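Local coordinates for terminal oxygenase component of carbazole 1,9a-dioxygenase (Sphingomonas, PDB 3GKQ), which probably catalyses the angular dioxygenation of carbazole, as the Rieske non-heme iron oxygenase component that receives electrons from a ferredoxin, at residues 56-61 with 65-70; 141-146 with 373-378. All coordinates share one frame; numbering follows the deposited sequence.

Contact 1 of 2, residues 56-61 with 65-70; sequences VLLNRV and VHAIAD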
loop_
_atom_site.group_PDB
_atom_site.type_symbol
_atom_site.label_atom_id
_atom_site.label_comp_id
_atom_site.label_asym_id
_atom_site.label_seq_id
_atom_site.Cartn_x
_atom_site.Cartn_y
_atom_site.Cartn_z
ATOM N N VAL A 56 -5.168 15.479 17.198
ATOM C CA VAL A 56 -5.290 16.256 18.425
ATOM C C VAL A 56 -4.523 15.628 19.589
ATOM O O VAL A 56 -4.362 14.411 19.648
ATOM C CB VAL A 56 -6.786 16.388 18.810
ATOM C CG1 VAL A 56 -6.950 17.268 20.040
ATOM C CG2 VAL A 56 -7.574 16.957 17.624
ATOM N N LEU A 57 -4.039 16.465 20.503
ATOM C CA LEU A 57 -3.309 15.978 21.669
ATOM C C LEU A 57 -4.091 16.374 22.918
ATOM O O LEU A 57 -4.383 17.554 23.132
ATOM C CB LEU A 57 -1.906 16.590 21.739
ATOM C CG LEU A 57 -0.732 15.663 22.096
ATOM C CD1 LEU A 57 0.393 16.513 22.672
ATOM C CD2 LEU A 57 -1.140 14.583 23.091
ATOM N N LEU A 58 -4.427 15.387 23.737
ATOM C CA LEU A 58 -5.185 15.633 24.959
ATOM C C LEU A 58 -4.306 15.529 26.203
ATOM O O LEU A 58 -3.297 14.832 26.208
ATOM C CB LEU A 58 -6.317 14.611 25.090
ATOM C CG LEU A 58 -7.257 14.366 23.908
ATOM C CD1 LEU A 58 -8.181 13.200 24.246
ATOM C CD2 LEU A 58 -8.050 15.620 23.603
ATOM N N ASN A 59 -4.702 16.230 27.258
ATOM C CA ASN A 59 -3.984 16.174 28.522
ATOM C C ASN A 59 -4.895 16.680 29.624
ATOM O O ASN A 59 -5.779 17.508 29.385
ATOM C CB ASN A 59 -2.699 17.004 28.484
ATOM C CG ASN A 59 -1.817 16.764 29.706
ATOM O OD1 ASN A 59 -1.814 15.668 30.277
ATOM N ND2 ASN A 59 -1.055 17.778 30.099
ATOM N N ARG A 60 -4.688 16.158 30.825
ATOM C CA ARG A 60 -5.475 16.559 31.976
ATOM C C ARG A 60 -4.559 17.308 32.937
ATOM O O ARG A 60 -3.576 16.756 33.435
ATOM C CB ARG A 60 -6.076 15.321 32.640
ATOM C CG ARG A 60 -6.808 15.583 33.938
ATOM C CD ARG A 60 -7.679 14.392 34.291
ATOM N NE ARG A 60 -9.082 14.752 34.158
ATOM C CZ ARG A 60 -9.981 14.066 33.465
ATOM N NH1 ARG A 60 -9.646 12.958 32.816
ATOM N NH2 ARG A 60 -11.226 14.501 33.423
ATOM N N VAL A 61 -4.873 18.580 33.162
ATOM C CA VAL A 61 -4.084 19.431 34.047
ATOM C C VAL A 61 -4.986 19.934 35.166
ATOM O O VAL A 61 -5.972 20.633 34.917
ATOM C CB VAL A 61 -3.504 20.634 33.280
ATOM C CG1 VAL A 61 -2.618 21.462 34.202
ATOM C CG2 VAL A 61 -2.714 20.145 32.075
ATOM N N VAL A 65 -9.479 18.595 31.412
ATOM C CA VAL A 65 -9.008 18.102 30.119
ATOM C C VAL A 65 -8.855 19.223 29.100
ATOM O O VAL A 65 -9.757 20.035 28.914
ATOM C CB VAL A 65 -9.975 17.041 29.518
ATOM C CG1 VAL A 65 -9.428 16.528 28.181
ATOM C CG2 VAL A 65 -10.152 15.885 30.486
ATOM N N HIS A 66 -7.696 19.263 28.452
ATOM C CA HIS A 66 -7.427 20.264 27.427
ATOM C C HIS A 66 -7.088 19.535 26.131
ATOM O O HIS A 66 -6.612 18.399 26.156
ATOM C CB HIS A 66 -6.264 21.165 27.845
ATOM C CG HIS A 66 -6.568 22.018 29.039
ATOM N ND1 HIS A 66 -7.525 23.009 29.018
ATOM C CD2 HIS A 66 -6.059 22.009 30.293
ATOM C CE1 HIS A 66 -7.594 23.576 30.210
ATOM N NE2 HIS A 66 -6.715 22.988 31.002
ATOM N N ALA A 67 -7.342 20.194 25.004
ATOM C CA ALA A 67 -7.079 19.605 23.697
ATOM C C ALA A 67 -6.475 20.638 22.746
ATOM O O ALA A 67 -7.024 21.721 22.565
ATOM C CB ALA A 67 -8.376 19.052 23.116
ATOM N N ILE A 68 -5.342 20.287 22.144
ATOM C CA ILE A 68 -4.648 21.164 21.214
ATOM C C ILE A 68 -4.280 20.394 19.945
ATOM O O ILE A 68 -4.217 19.161 19.951
ATOM C CB ILE A 68 -3.327 21.705 21.824
ATOM C CG1 ILE A 68 -2.417 20.525 22.193
ATOM C CG2 ILE A 68 -3.621 22.577 23.052
ATOM C CD1 ILE A 68 -1.035 20.917 22.711
ATOM N N ALA A 69 -4.039 21.127 18.862
ATOM C CA ALA A 69 -3.633 20.510 17.605
ATOM C C ALA A 69 -2.308 19.798 17.873
ATOM O O ALA A 69 -1.399 20.374 18.478
ATOM C CB ALA A 69 -3.450 21.581 16.531
ATOM N N ASP A 70 -2.196 18.552 17.417
ATOM C CA ASP A 70 -0.991 17.757 17.636
ATOM C C ASP A 70 0.062 17.978 16.547
ATOM O O ASP A 70 0.504 17.038 15.886
ATOM C CB ASP A 70 -1.377 16.274 17.723
ATOM C CG ASP A 70 -0.265 15.397 18.276
ATOM O OD1 ASP A 70 0.762 15.935 18.739
ATOM O OD2 ASP A 70 -0.432 14.156 18.265
HETATM O O HOH W 1 -5.939 22.974 33.744
#
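Leu-58 and Ala-67 face each other as a non-hydrogen-bonded pair, and here the antiparallel beta hairpin of strands 54-61 and 64-69, part of the Rieske [2Fe-2S] domain, is packed most tightly: Leu-58 CD2 presses on Ala-67 CB at 3.5 Å, closer than carbons usually sit. With CG anti to the carbonyl carbon (chi1 -50°), Leu-58 sends this methyl across to its neighbour, and the small methyl of alanine suits a place where the leucine already presses so close. Val-56 CG1 meets Ala-67 CB from two residues back along the strand (3.8 Å). Leu-138 of strand 135-140 packs on all three residues, so this part of the face is dry and apolar. The backbones are joined by two pairs of hydrogen bonds, Leu-57 with Ile-68 and Asn-59 with His-66; the shortest include Leu-57 N to Ile-68 O at 2.8 Å, nearly straight at 170°.

Toward the turn the contact loosens and meets solvent, for Arg-60 and His-66 are partly exposed. Val-65 CG2 lies over one face of the Arg-60 guanidinium, 3.4 Å from Arg-60 NH2, while Glu-131 takes that nitrogen in a salt bridge and backbone carbonyls of Val-41 and Gly-63 bind NH1 and NE. On the other side of the sheet, a water in the plane of the His-66 ring links His-66 NE2 (2.8 Å) to Val-61 O (2.6 Å) and marks the wet side.

At the far end Asp-70 OD1 lies 3.7 Å from Leu-57 CG, and Asp-70 OD2 is hydrogen-bonded to Ser-80. A leucine at Asp-70 would probably leave the Ser-80 hydroxyl without this partner. The chemistry implies an apolar packed face of Val-56, Leu-58 and Ala-67, with Arg-60, His-66 and Asp-70 each engaging a polar partner nearer the ends.

Contact 2 of 2, residues 141-146 with 373-378; sequences GDQEPH and YNRGIQ
Arg-375 lays its guanidinium flat on the imidazole of His-146, the group centres 3.8 Å apart and the planes only 18° from parallel. The overlap is offset: NE of Arg-375 stands over the rim of the ring, 3.2 Å from His-146 CE1, whereas ND1 of His-146 lies over the centre of the guanidinium. No hydrogen bond joins the two groups, so the contact rests on flat surfaces, which arginine and histidine both provide. The arginine chain runs extended from CG to NE and thereby carries its planar end across to the ring.

Gln-143 meets the same arginine through water. Its amide stands almost upright to the guanidinium, the planes 84° apart, and two waters fill in the polar links. One accepts from both Gln-143 NE2 (2.6 Å) and Arg-375 NH1 (2.8 Å); the other donates to Gln-143 OE1 and to the carbonyl Arg-375 O. A glutamine suits this place because one amide offers a donor and an acceptor together.

Farther out, acidic residues hold the stack: Glu-150 forms a salt bridge with NH2 of Arg-375, and Asp-151 is hydrogen-bonded to NE2 of His-146. These carboxylates would be expected to steady the arginine charge and to fix the turn of the ring. Asn-374 shapes the backbone beside Arg-375: its OD1 accepts from Gly-376 N at 2.8 Å, on a lone pair in its carbonyl plane, and this bond closes an Asx turn just after helix 361-373. Gly-376 has backbone angles at which a side chain would jam against the preceding carbonyl. The whole is a surface arginine-histidine stack tying that C-terminal segment to the loop after strand 135-140.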
loop_
_atom_site.group_PDB
_atom_site.type_symbol
_atom_site.label_atom_id
_atom_site.label_comp_id
_atom_site.label_asym_id
_atom_site.label_seq_id
_atom_site.Cartn_x
_atom_site.Cartn_y
_atom_site.Cartn_z
ATOM N N GLY A 141 -14.846 22.311 14.802
ATOM C CA GLY A 141 -15.496 23.300 13.964
ATOM C C GLY A 141 -14.889 24.677 14.143
ATOM O O GLY A 141 -13.916 24.840 14.882
ATOM N N ASP A 142 -15.475 25.667 13.474
ATOM C CA ASP A 142 -14.981 27.037 13.529
ATOM C C ASP A 142 -15.945 27.992 14.220
ATOM O O ASP A 142 -15.587 29.124 14.530
ATOM C CB ASP A 142 -14.720 27.528 12.111
ATOM C CG ASP A 142 -13.946 26.523 11.292
ATOM O OD1 ASP A 142 -12.739 26.342 11.566
ATOM O OD2 ASP A 142 -14.555 25.905 10.386
ATOM N N GLN A 143 -17.169 27.544 14.455
ATOM C CA GLN A 143 -18.149 28.398 15.106
ATOM C C GLN A 143 -18.262 28.085 16.588
ATOM O O GLN A 143 -17.763 27.060 17.059
ATOM C CB GLN A 143 -19.512 28.238 14.434
ATOM C CG GLN A 143 -20.074 26.830 14.474
ATOM C CD GLN A 143 -21.254 26.662 13.539
ATOM O OE1 GLN A 143 -21.151 26.947 12.344
ATOM N NE2 GLN A 143 -22.381 26.196 14.073
ATOM N N GLU A 144 -18.907 28.987 17.322
ATOM C CA GLU A 144 -19.106 28.808 18.752
ATOM C C GLU A 144 -19.904 27.538 18.982
ATOM O O GLU A 144 -20.885 27.277 18.293
ATOM C CB GLU A 144 -19.858 30.004 19.344
ATOM C CG GLU A 144 -18.950 31.143 19.776
ATOM C CD GLU A 144 -18.116 30.780 20.993
ATOM O OE1 GLU A 144 -18.712 30.500 22.059
ATOM O OE2 GLU A 144 -16.869 30.773 20.884
ATOM N N PRO A 145 -19.480 26.722 19.955
ATOM C CA PRO A 145 -20.163 25.467 20.273
ATOM C C PRO A 145 -21.574 25.647 20.822
ATOM O O PRO A 145 -21.827 26.536 21.634
ATOM C CB PRO A 145 -19.243 24.824 21.309
ATOM C CG PRO A 145 -17.897 25.352 20.942
ATOM C CD PRO A 145 -18.187 26.804 20.656
ATOM N N HIS A 146 -22.489 24.803 20.361
ATOM C CA HIS A 146 -23.859 24.815 20.849
ATOM C C HIS A 146 -23.810 23.845 22.025
ATOM O O HIS A 146 -22.745 23.300 22.323
ATOM C CB HIS A 146 -24.818 24.296 19.777
ATOM C CG HIS A 146 -24.267 23.153 18.981
ATOM N ND1 HIS A 146 -23.478 23.337 17.865
ATOM C CD2 HIS A 146 -24.363 21.813 19.159
ATOM C CE1 HIS A 146 -23.111 22.159 17.390
ATOM N NE2 HIS A 146 -23.635 21.219 18.157
ATOM N N TYR A 373 -29.700 18.944 7.919
ATOM C CA TYR A 373 -29.359 19.599 9.179
ATOM C C TYR A 373 -27.942 19.561 9.736
ATOM O O TYR A 373 -27.682 20.190 10.761
ATOM C CB TYR A 373 -30.343 19.134 10.250
ATOM C CG TYR A 373 -31.755 19.522 9.903
ATOM C CD1 TYR A 373 -32.191 20.840 10.053
ATOM C CD2 TYR A 373 -32.633 18.597 9.334
ATOM C CE1 TYR A 373 -33.463 21.232 9.636
ATOM C CE2 TYR A 373 -33.906 18.978 8.914
ATOM C CZ TYR A 373 -34.313 20.297 9.067
ATOM O OH TYR A 373 -35.567 20.680 8.648
ATOM N N ASN A 374 -27.022 18.843 9.096
ATOM C CA ASN A 374 -25.654 18.821 9.603
ATOM C C ASN A 374 -25.134 20.261 9.537
ATOM O O ASN A 374 -25.560 21.037 8.680
ATOM C CB ASN A 374 -24.767 17.903 8.757
ATOM C CG ASN A 374 -24.473 18.472 7.381
ATOM O OD1 ASN A 374 -23.659 19.385 7.235
ATOM N ND2 ASN A 374 -25.145 17.939 6.364
ATOM N N ARG A 375 -24.220 20.610 10.436
ATOM C CA ARG A 375 -23.683 21.964 10.494
ATOM C C ARG A 375 -22.427 22.188 9.657
ATOM O O ARG A 375 -21.662 23.122 9.914
ATOM C CB ARG A 375 -23.414 22.336 11.953
ATOM C CG ARG A 375 -24.665 22.311 12.829
ATOM C CD ARG A 375 -24.296 22.463 14.295
ATOM N NE ARG A 375 -25.450 22.380 15.184
ATOM C CZ ARG A 375 -26.179 23.423 15.568
ATOM N NH1 ARG A 375 -25.880 24.645 15.139
ATOM N NH2 ARG A 375 -27.194 23.246 16.405
ATOM N N GLY A 376 -22.212 21.336 8.660
ATOM C CA GLY A 376 -21.048 21.498 7.806
ATOM C C GLY A 376 -20.405 20.191 7.389
ATOM O O GLY A 376 -20.404 19.220 8.145
ATOM N N ILE A 377 -19.854 20.173 6.180
ATOM C CA ILE A 377 -19.191 18.991 5.650
ATOM C C ILE A 377 -17.689 19.105 5.902
ATOM O O ILE A 377 -17.035 20.009 5.384
ATOM C CB ILE A 377 -19.405 18.862 4.125
ATOM C CG1 ILE A 377 -20.900 18.957 3.786
ATOM C CG2 ILE A 377 -18.799 17.556 3.625
ATOM C CD1 ILE A 377 -21.767 17.909 4.444
ATOM N N GLN A 378 -17.143 18.195 6.701
ATOM C CA GLN A 378 -15.713 18.212 6.980
ATOM C C GLN A 378 -14.974 17.893 5.681
ATOM O O GLN A 378 -15.335 16.953 4.981
ATOM C CB GLN A 378 -15.359 17.157 8.032
ATOM C CG GLN A 378 -13.867 17.058 8.324
ATOM C CD GLN A 378 -13.378 18.172 9.234
ATOM O OE1 GLN A 378 -14.044 19.195 9.395
ATOM N NE2 GLN A 378 -12.207 17.978 9.832
HETATM O O HOH W 2 -24.685 25.841 12.867
HETATM O O HOH W 3 -22.786 25.641 10.779
#

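Contact 1 is largely buried and local, joining neighbouring strands of one hairpin in the Rieske [2Fe-2S] domain; contact 2 lies at the surface and brings together segments more than two hundred residues apart, in the part of the chain that belongs to the homotrimeric ring hydroxylase family. Regular backbone hydrogen bonds and apolar side chains hold the first, whereas the second has no direct hydrogen bond across it and relies on a planar stack and bridging waters. They share no secondary-structure element, although strand 135-140, which packs on the hairpin of contact 1, runs into the loop of contact 2. Their centres are 20 Å apart, and the nearest atoms, about 9 Å apart, do not touch.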